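Local coordinates for effector protein MavE (Legionella pneumophila subsp. pneumophila, PDB 6PIR) that is a virulence effector indispensable for endoplasmic reticulum-mediated remodelling of the Legionella-containing vacuole and for lysosomal evasion, at residues S49-A54 / L63-A68; E71-V76 / I97-Y102; A108-E113 / K117-N122. All blocks are in the same frame, centred on the assembly; numbering follows the deposited sequence.

Contact 1. Residues S49-A54 / L63-A68; sequences SRITNA and LKFTSA
Ile51 reaches from the loop before helix 59-77 to Phe65 and Thr66 on that helix. This is a loop-on-helix contact in the all-helical bundle of MavE, in the part of the protein that precedes the C-terminal transmembrane helix. The loop follows the NPxY motif Asn42-Tyr45 in the chain and folds back over the helix that comes next.

Packing across the contact is apolar, and no hydrogen bond joins the two segments. Ile51 presents its longer branch to the aromatic ring. Atom CD1 of Ile51 lies 3.9 Å from CD2 of Phe65. Behind this methyl, CG1 of Ile51 is 4.1 Å from both CD2 and CE2 of Phe65, so two carbons of the branch meet two bonded atoms of the ring. The approach is oblique to the ring. The two side chains run past each other in opposite directions. Ile51 holds CG1 anti to its carbonyl carbon (chi1 -66°), with CD1 extended beyond it, which carries the methyl to the helix. Phe65 has CG anti to the backbone N (chi1 173°), and its CD2 and CE2 atoms are the ones that meet the isoleucine. Both residues are buried. Ile51 also touches Trp57, while Val103 and Leu116 pack on Phe65.

Polar bonds of the neighbouring loop residues tie it to other parts of the chain. Arg50 reaches Asp100 on helix 85-106, and Thr52 bonds through its backbone N to Thr107 OG1 and through its hydroxyl to Pro104 O.

Thr66 adds the outer margin. Its hydroxyl pairs with Lys62 O within the helix, and its methyl CG2 stands 4.4 Å from Ile51 CD1.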
loop_
_atom_site.group_PDB
_atom_site.type_symbol
_atom_site.label_atom_id
_atom_site.label_comp_id
_atom_site.label_asym_id
_atom_site.label_seq_id
_atom_site.Cartn_x
_atom_site.Cartn_y
_atom_site.Cartn_z
ATOM N N SER A 49 13.155 -1.922 1.258
ATOM C CA SER A 49 13.969 -2.688 0.316
ATOM C C SER A 49 13.290 -2.921 -1.036
ATOM O O SER A 49 13.967 -3.332 -1.985
ATOM C CB SER A 49 14.324 -4.033 0.923
ATOM O OG SER A 49 13.156 -4.814 1.086
ATOM N N ARG A 50 11.988 -2.690 -1.147
ATOM C CA ARG A 50 11.242 -2.983 -2.368
ATOM C C ARG A 50 11.036 -1.757 -3.261
ATOM O O ARG A 50 10.417 -1.858 -4.324
ATOM C CB ARG A 50 9.906 -3.614 -1.970
ATOM C CG ARG A 50 10.070 -4.964 -1.234
ATOM C CD ARG A 50 8.869 -5.331 -0.344
ATOM N NE ARG A 50 8.819 -6.760 -0.019
ATOM C CZ ARG A 50 9.566 -7.353 0.907
ATOM N NH1 ARG A 50 10.431 -6.630 1.618
ATOM N NH2 ARG A 50 9.448 -8.662 1.133
ATOM N N ILE A 51 11.526 -0.593 -2.849
ATOM C CA ILE A 51 11.339 0.623 -3.631
ATOM C C ILE A 51 12.235 0.613 -4.856
ATOM O O ILE A 51 13.447 0.395 -4.756
ATOM C CB ILE A 51 11.622 1.856 -2.753
ATOM C CG1 ILE A 51 10.578 1.954 -1.646
ATOM C CG2 ILE A 51 11.615 3.131 -3.588
ATOM C CD1 ILE A 51 10.795 3.138 -0.658
ATOM N N THR A 52 11.646 0.855 -6.026
ATOM C CA THR A 52 12.407 0.924 -7.263
ATOM C C THR A 52 13.300 2.154 -7.309
ATOM O O THR A 52 12.848 3.281 -7.077
ATOM C CB THR A 52 11.458 0.939 -8.450
ATOM O OG1 THR A 52 10.746 -0.298 -8.446
ATOM C CG2 THR A 52 12.225 1.094 -9.749
ATOM N N ASN A 53 14.564 1.924 -7.651
ATOM C CA ASN A 53 15.579 2.965 -7.723
ATOM C C ASN A 53 15.618 3.742 -6.418
ATOM O O ASN A 53 15.570 4.966 -6.394
ATOM C CB ASN A 53 15.358 3.877 -8.919
ATOM C CG ASN A 53 15.559 3.144 -10.243
ATOM O OD1 ASN A 53 16.393 2.222 -10.343
ATOM N ND2 ASN A 53 14.802 3.541 -11.261
ATOM N N ALA A 54 15.711 2.986 -5.327
ATOM C CA ALA A 54 15.616 3.559 -3.992
ATOM C C ALA A 54 16.735 4.562 -3.700
ATOM O O ALA A 54 16.552 5.458 -2.873
ATOM C CB ALA A 54 15.630 2.423 -2.973
ATOM N N LEU A 63 10.192 7.575 3.758
ATOM C CA LEU A 63 9.448 7.490 5.010
ATOM C C LEU A 63 7.970 7.729 4.763
ATOM O O LEU A 63 7.118 7.020 5.299
ATOM C CB LEU A 63 9.980 8.513 6.038
ATOM N N LYS A 64 7.647 8.715 3.954
ATOM C CA LYS A 64 6.248 8.971 3.642
ATOM C C LYS A 64 5.610 7.746 2.985
ATOM O O LYS A 64 4.505 7.324 3.360
ATOM C CB LYS A 64 6.126 10.212 2.753
ATOM C CG LYS A 64 6.302 11.553 3.503
ATOM C CD LYS A 64 5.862 12.733 2.597
ATOM C CE LYS A 64 6.117 14.106 3.213
ATOM N NZ LYS A 64 7.550 14.552 3.169
ATOM N N PHE A 65 6.310 7.143 2.025
ATOM C CA PHE A 65 5.744 6.017 1.288
ATOM C C PHE A 65 5.562 4.802 2.183
ATOM O O PHE A 65 4.486 4.188 2.195
ATOM C CB PHE A 65 6.626 5.690 0.083
ATOM C CG PHE A 65 6.211 4.445 -0.629
ATOM C CD1 PHE A 65 5.101 4.441 -1.450
ATOM C CD2 PHE A 65 6.896 3.254 -0.423
ATOM C CE1 PHE A 65 4.706 3.262 -2.108
ATOM C CE2 PHE A 65 6.506 2.090 -1.084
ATOM C CZ PHE A 65 5.404 2.102 -1.921
ATOM N N THR A 66 6.609 4.433 2.939
ATOM C CA THR A 66 6.548 3.213 3.742
ATOM C C THR A 66 5.523 3.365 4.851
ATOM O O THR A 66 4.785 2.418 5.158
ATOM C CB THR A 66 7.907 2.873 4.349
ATOM O OG1 THR A 66 8.297 3.924 5.234
ATOM C CG2 THR A 66 8.979 2.694 3.271
ATOM N N SER A 67 5.477 4.542 5.477
ATOM C CA SER A 67 4.444 4.790 6.470
ATOM C C SER A 67 3.075 4.606 5.866
ATOM O O SER A 67 2.218 3.943 6.472
ATOM C CB SER A 67 4.589 6.197 7.063
ATOM O OG SER A 67 5.764 6.225 7.856
ATOM N N ALA A 68 2.862 5.144 4.660
ATOM C CA ALA A 68 1.533 5.059 4.067
ATOM C C ALA A 68 1.163 3.621 3.740
ATOM O O ALA A 68 0.015 3.218 3.931
ATOM C CB ALA A 68 1.438 5.936 2.829
#

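Contact 2. Residues E71-V76 / I97-Y102; sequences EAIALV and ILLDNY
Ile73 meets Leu98 and Leu99 where helix 59-77 packs against helix 85-106, near the centre of the chain. This is side-chain packing between two helices in the interior of the helical bundle. The tight part is the meeting of Ile73 with Leu98. Leu98 CD2 sits 3.6 Å from Ile73 CG1 and 3.9 Å from Ile73 CD1, so one methyl covers the longer branch of the isoleucine. The two side chains run antiparallel past one another. In Leu98, CG anti to the backbone N (chi1 177°) points the branch at helix 59-77, and chi2 of 60° turns CD2 to Ile73.

Leu99 packs less closely. Its CD2 is 4.1 Å from Ile73 CD1, and the two side chains cross at a slant. All three residues are buried, and the contact between the segments is wholly apolar. On the outer face of helix 85-106, Asp100 and Asn101 are exposed. In the same turn Ile97 O accepts from both Asn101 N and Tyr102 N, as the helix widens into a pi-type turn.

Tyr45 of the NPxY motif touches both Ile73 and Leu99. Helices 5-21 and 26-36 pack on helix 59-77 through Leu75, and helix 115-134 meets Tyr102 of helix 85-106.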
loop_
_atom_site.group_PDB
_atom_site.type_symbol
_atom_site.label_atom_id
_atom_site.label_comp_id
_atom_site.label_asym_id
_atom_site.label_seq_id
_atom_site.Cartn_x
_atom_site.Cartn_y
_atom_site.Cartn_z
ATOM N N GLU A 71 0.359 1.775 6.958
ATOM C CA GLU A 71 -0.933 2.229 7.462
ATOM C C GLU A 71 -2.060 1.657 6.634
ATOM O O GLU A 71 -3.104 1.288 7.178
ATOM C CB GLU A 71 -0.996 3.754 7.462
ATOM C CG GLU A 71 -0.117 4.374 8.564
ATOM C CD GLU A 71 0.453 5.738 8.198
ATOM O OE1 GLU A 71 -0.055 6.420 7.289
ATOM O OE2 GLU A 71 1.428 6.150 8.834
ATOM N N ALA A 72 -1.869 1.599 5.319
ATOM C CA ALA A 72 -2.869 1.029 4.437
ATOM C C ALA A 72 -3.107 -0.437 4.768
ATOM O O ALA A 72 -4.255 -0.871 4.890
ATOM C CB ALA A 72 -2.427 1.182 2.976
ATOM N N ILE A 73 -2.031 -1.203 4.954
ATOM C CA ILE A 73 -2.169 -2.623 5.302
ATOM C C ILE A 73 -2.904 -2.781 6.631
ATOM O O ILE A 73 -3.798 -3.625 6.768
ATOM C CB ILE A 73 -0.790 -3.305 5.335
ATOM C CG1 ILE A 73 -0.165 -3.326 3.952
ATOM C CG2 ILE A 73 -0.876 -4.708 5.925
ATOM C CD1 ILE A 73 1.285 -3.680 3.963
ATOM N N ALA A 74 -2.519 -1.985 7.638
ATOM C CA ALA A 74 -3.192 -2.003 8.930
ATOM C C ALA A 74 -4.686 -1.750 8.777
ATOM O O ALA A 74 -5.510 -2.482 9.345
ATOM C CB ALA A 74 -2.563 -0.934 9.840
ATOM N N LEU A 75 -5.050 -0.704 8.014
ATOM C CA LEU A 75 -6.449 -0.313 7.891
ATOM C C LEU A 75 -7.265 -1.366 7.144
ATOM O O LEU A 75 -8.381 -1.718 7.558
ATOM C CB LEU A 75 -6.548 1.036 7.183
ATOM C CG LEU A 75 -6.053 2.257 8.004
ATOM C CD1 LEU A 75 -5.893 3.450 7.100
ATOM C CD2 LEU A 75 -7.026 2.560 9.121
ATOM N N VAL A 76 -6.720 -1.902 6.059
ATOM C CA VAL A 76 -7.437 -2.970 5.369
ATOM C C VAL A 76 -7.520 -4.210 6.243
ATOM O O VAL A 76 -8.589 -4.812 6.379
ATOM C CB VAL A 76 -6.777 -3.278 4.009
ATOM C CG1 VAL A 76 -7.410 -4.525 3.378
ATOM C CG2 VAL A 76 -6.924 -2.071 3.067
ATOM N N ILE A 97 1.900 -10.127 -1.635
ATOM C CA ILE A 97 1.779 -9.709 -3.038
ATOM C C ILE A 97 1.870 -8.198 -3.135
ATOM O O ILE A 97 2.626 -7.663 -3.949
ATOM C CB ILE A 97 0.485 -10.237 -3.685
ATOM C CG1 ILE A 97 0.580 -11.760 -3.920
ATOM C CG2 ILE A 97 0.242 -9.545 -5.027
ATOM C CD1 ILE A 97 -0.741 -12.391 -4.276
ATOM N N LEU A 98 1.170 -7.495 -2.247
ATOM C CA LEU A 98 1.301 -6.044 -2.191
ATOM C C LEU A 98 2.768 -5.649 -2.074
ATOM O O LEU A 98 3.300 -4.944 -2.930
ATOM C CB LEU A 98 0.469 -5.504 -1.036
ATOM C CG LEU A 98 0.556 -3.979 -0.806
ATOM C CD1 LEU A 98 0.081 -3.212 -2.071
ATOM C CD2 LEU A 98 -0.272 -3.614 0.397
ATOM N N LEU A 99 3.471 -6.204 -1.087
ATOM C CA LEU A 99 4.846 -5.795 -0.817
ATOM C C LEU A 99 5.801 -6.233 -1.923
ATOM O O LEU A 99 6.605 -5.433 -2.420
ATOM C CB LEU A 99 5.253 -6.374 0.542
ATOM C CG LEU A 99 4.374 -5.795 1.658
ATOM C CD1 LEU A 99 4.541 -6.525 3.008
ATOM C CD2 LEU A 99 4.694 -4.341 1.849
ATOM N N ASP A 100 5.733 -7.503 -2.330
ATOM C CA ASP A 100 6.746 -8.067 -3.196
ATOM C C ASP A 100 6.455 -7.754 -4.658
ATOM O O ASP A 100 7.387 -7.543 -5.445
ATOM C CB ASP A 100 6.819 -9.588 -2.990
ATOM C CG ASP A 100 7.195 -9.980 -1.557
ATOM O OD1 ASP A 100 7.530 -9.095 -0.749
ATOM O OD2 ASP A 100 7.146 -11.188 -1.225
ATOM N N ASN A 101 5.185 -7.780 -5.057
ATOM C CA ASN A 101 4.851 -7.509 -6.446
ATOM C C ASN A 101 4.559 -6.024 -6.700
ATOM O O ASN A 101 5.028 -5.470 -7.700
ATOM C CB ASN A 101 3.661 -8.370 -6.885
ATOM C CG ASN A 101 4.030 -9.852 -7.072
ATOM O OD1 ASN A 101 4.183 -10.363 -8.212
ATOM N ND2 ASN A 101 4.157 -10.551 -5.966
ATOM N N TYR A 102 3.778 -5.361 -5.838
ATOM C CA TYR A 102 3.240 -4.063 -6.212
ATOM C C TYR A 102 4.075 -2.888 -5.752
ATOM O O TYR A 102 4.072 -1.868 -6.434
ATOM C CB TYR A 102 1.813 -3.904 -5.684
ATOM C CG TYR A 102 0.861 -4.594 -6.626
ATOM C CD1 TYR A 102 0.650 -5.959 -6.519
ATOM C CD2 TYR A 102 0.258 -3.906 -7.680
ATOM C CE1 TYR A 102 -0.176 -6.623 -7.412
ATOM C CE2 TYR A 102 -0.591 -4.565 -8.587
ATOM C CZ TYR A 102 -0.801 -5.923 -8.439
ATOM O OH TYR A 102 -1.633 -6.608 -9.322
#

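Contact 3. Residues A108-E113 / K117-N122; sequences ANTDPE and KSVREN
Ser118 OG accepts the backbone N-H of Asp111 at 2.9 Å, with a nearly straight angle of 168° at the hydrogen. This is the stronger of two direct hydrogen bonds between loop and helix. Ser118 keeps OG anti to its carbonyl carbon (chi1 -67°), where it faces the loop. The other bond is weak: Asn122 ND2 reaches Ala108 O at 3.1 Å, with an angle of 134°. The main partner of this amide nitrogen is Leu106 O, at the end of helix 85-106. On the oxygen side of the amide, a water donates to Asn122 OD1 at 2.8 Å and to Asn109 O at 2.9 Å. The amide thus uses its nitrogen on carbonyls and its oxygen on the water.

Together these bonds fasten the linker of a helix-loop-helix unit, in which the chain leaves helix 85-106 and enters helix 115-134. Asp111 forms an Asx turn just before the second helix. Its OD1 accepts from Glu113 N at 3.1 Å, from above the carboxylate plane.

Packing is centred on Thr110. Its CB lies 3.6 Å from Ser118 CB, at the pair whose CA atoms are nearest across the segments. Methyl CG2 of Thr110 lies 4.0 Å from Val119 CG2, the two side chains running alongside in one direction. Thr110 OG1 is hydrogen-bonded to Arg115 NH1, and Trp57 touches both Thr110 and Val119.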
loop_
_atom_site.group_PDB
_atom_site.type_symbol
_atom_site.label_atom_id
_atom_site.label_comp_id
_atom_site.label_asym_id
_atom_site.label_seq_id
_atom_site.Cartn_x
_atom_site.Cartn_y
_atom_site.Cartn_z
ATOM N N ALA A 108 7.904 2.784 -9.298
ATOM C CA ALA A 108 8.608 2.902 -10.564
ATOM C C ALA A 108 8.159 4.157 -11.300
ATOM O O ALA A 108 7.017 4.592 -11.153
ATOM C CB ALA A 108 8.329 1.668 -11.433
ATOM N N ASN A 109 9.069 4.721 -12.118
ATOM C CA ASN A 109 8.778 5.832 -13.041
ATOM C C ASN A 109 8.209 7.048 -12.328
ATOM O O ASN A 109 7.315 7.720 -12.851
ATOM C CB ASN A 109 7.838 5.432 -14.177
ATOM C CG ASN A 109 8.405 4.346 -15.043
ATOM O OD1 ASN A 109 9.550 4.440 -15.479
ATOM N ND2 ASN A 109 7.609 3.321 -15.323
ATOM N N THR A 110 8.675 7.316 -11.115
ATOM C CA THR A 110 8.153 8.475 -10.406
ATOM C C THR A 110 8.901 9.737 -10.805
ATOM O O THR A 110 10.085 9.722 -11.174
ATOM C CB THR A 110 8.211 8.298 -8.885
ATOM O OG1 THR A 110 9.578 8.153 -8.445
ATOM C CG2 THR A 110 7.335 7.100 -8.464
ATOM N N ASP A 111 8.186 10.839 -10.759
ATOM C CA ASP A 111 8.765 12.112 -11.125
ATOM C C ASP A 111 9.499 12.704 -9.925
ATOM O O ASP A 111 8.884 12.887 -8.868
ATOM C CB ASP A 111 7.661 13.001 -11.653
ATOM C CG ASP A 111 8.136 14.387 -12.064
ATOM O OD1 ASP A 111 9.300 14.769 -11.858
ATOM O OD2 ASP A 111 7.326 15.071 -12.707
ATOM N N PRO A 112 10.803 12.981 -10.037
ATOM C CA PRO A 112 11.580 13.478 -8.885
ATOM C C PRO A 112 11.035 14.750 -8.289
ATOM O O PRO A 112 11.228 15.015 -7.094
ATOM C CB PRO A 112 12.979 13.704 -9.490
ATOM C CG PRO A 112 13.013 12.855 -10.664
ATOM C CD PRO A 112 11.644 12.808 -11.227
ATOM N N GLU A 113 10.327 15.550 -9.081
ATOM C CA GLU A 113 9.738 16.772 -8.559
ATOM C C GLU A 113 8.752 16.492 -7.436
ATOM O O GLU A 113 8.584 17.319 -6.529
ATOM C CB GLU A 113 9.010 17.487 -9.694
ATOM C CG GLU A 113 8.383 18.773 -9.293
ATOM C CD GLU A 113 9.428 19.832 -9.068
ATOM O OE1 GLU A 113 9.309 20.606 -8.090
ATOM O OE2 GLU A 113 10.373 19.900 -9.886
ATOM N N LYS A 117 3.349 12.163 -5.499
ATOM C CA LYS A 117 2.267 12.427 -6.441
ATOM C C LYS A 117 2.267 11.356 -7.529
ATOM O O LYS A 117 1.201 10.851 -7.937
ATOM C CB LYS A 117 2.417 13.848 -7.014
ATOM C CG LYS A 117 1.296 14.273 -7.989
ATOM C CD LYS A 117 1.492 15.705 -8.559
ATOM C CE LYS A 117 1.443 16.815 -7.499
ATOM N NZ LYS A 117 1.442 18.196 -8.151
ATOM N N SER A 118 3.459 10.957 -7.982
ATOM C CA SER A 118 3.526 9.889 -8.993
ATOM C C SER A 118 3.030 8.573 -8.442
ATOM O O SER A 118 2.356 7.818 -9.151
ATOM C CB SER A 118 4.944 9.720 -9.524
ATOM O OG SER A 118 5.365 10.839 -10.277
ATOM N N VAL A 119 3.392 8.254 -7.192
ATOM C CA VAL A 119 2.905 7.031 -6.570
ATOM C C VAL A 119 1.393 7.054 -6.524
ATOM O O VAL A 119 0.733 6.075 -6.864
ATOM C CB VAL A 119 3.499 6.844 -5.163
ATOM C CG1 VAL A 119 2.809 5.651 -4.489
ATOM C CG2 VAL A 119 5.005 6.637 -5.262
ATOM N N ARG A 120 0.828 8.178 -6.082
ATOM C CA ARG A 120 -0.612 8.349 -6.051
ATOM C C ARG A 120 -1.221 8.014 -7.408
ATOM O O ARG A 120 -2.204 7.272 -7.485
ATOM C CB ARG A 120 -0.922 9.786 -5.646
ATOM C CG ARG A 120 -2.308 10.090 -5.142
ATOM C CD ARG A 120 -2.211 11.440 -4.392
ATOM N NE ARG A 120 -2.186 12.616 -5.265
ATOM C CZ ARG A 120 -1.602 13.777 -4.949
ATOM N NH1 ARG A 120 -0.973 13.918 -3.790
ATOM N NH2 ARG A 120 -1.627 14.804 -5.804
ATOM N N GLU A 121 -0.622 8.533 -8.494
ATOM C CA GLU A 121 -1.212 8.332 -9.820
ATOM C C GLU A 121 -1.004 6.906 -10.332
ATOM O O GLU A 121 -1.926 6.310 -10.904
ATOM C CB GLU A 121 -0.679 9.392 -10.768
ATOM C CG GLU A 121 -1.259 10.757 -10.381
ATOM C CD GLU A 121 -0.423 11.899 -10.907
ATOM O OE1 GLU A 121 0.656 11.588 -11.456
ATOM O OE2 GLU A 121 -0.826 13.083 -10.759
ATOM N N ASN A 122 0.190 6.334 -10.127
ATOM C CA ASN A 122 0.411 4.918 -10.407
ATOM C C ASN A 122 -0.661 4.081 -9.713
ATOM O O ASN A 122 -1.320 3.238 -10.331
ATOM C CB ASN A 122 1.801 4.467 -9.908
ATOM C CG ASN A 122 2.979 5.071 -10.701
ATOM O OD1 ASN A 122 2.819 5.569 -11.820
ATOM N ND2 ASN A 122 4.182 5.035 -10.099
HETATM O O HOH W 1 4.419 7.655 -12.894
#

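Contacts 1 and 2 share helix 59-77 and lie about 12 Å apart between centres. A salt bridge joins them directly, with Arg50 NH2 2.7 Å from Asp100 OD1. Contacts 1 and 3 are also about 12 Å apart between centres. Where they meet, Phe65 CE1 packs on Val119 CG1 at 3.9 Å, so the ring that receives Ile51 also meets helix 115-134. A second touch brings Thr52 CB to 4.1 Å from Ala108 CA. Contacts 2 and 3 do not touch. Their nearest atoms are about 7 Å apart, and helix 85-106 runs on into the loop of contact 3. Through Tyr45, contact 2 adjoins the NPxY motif, which binds phosphotyrosine-binding domains.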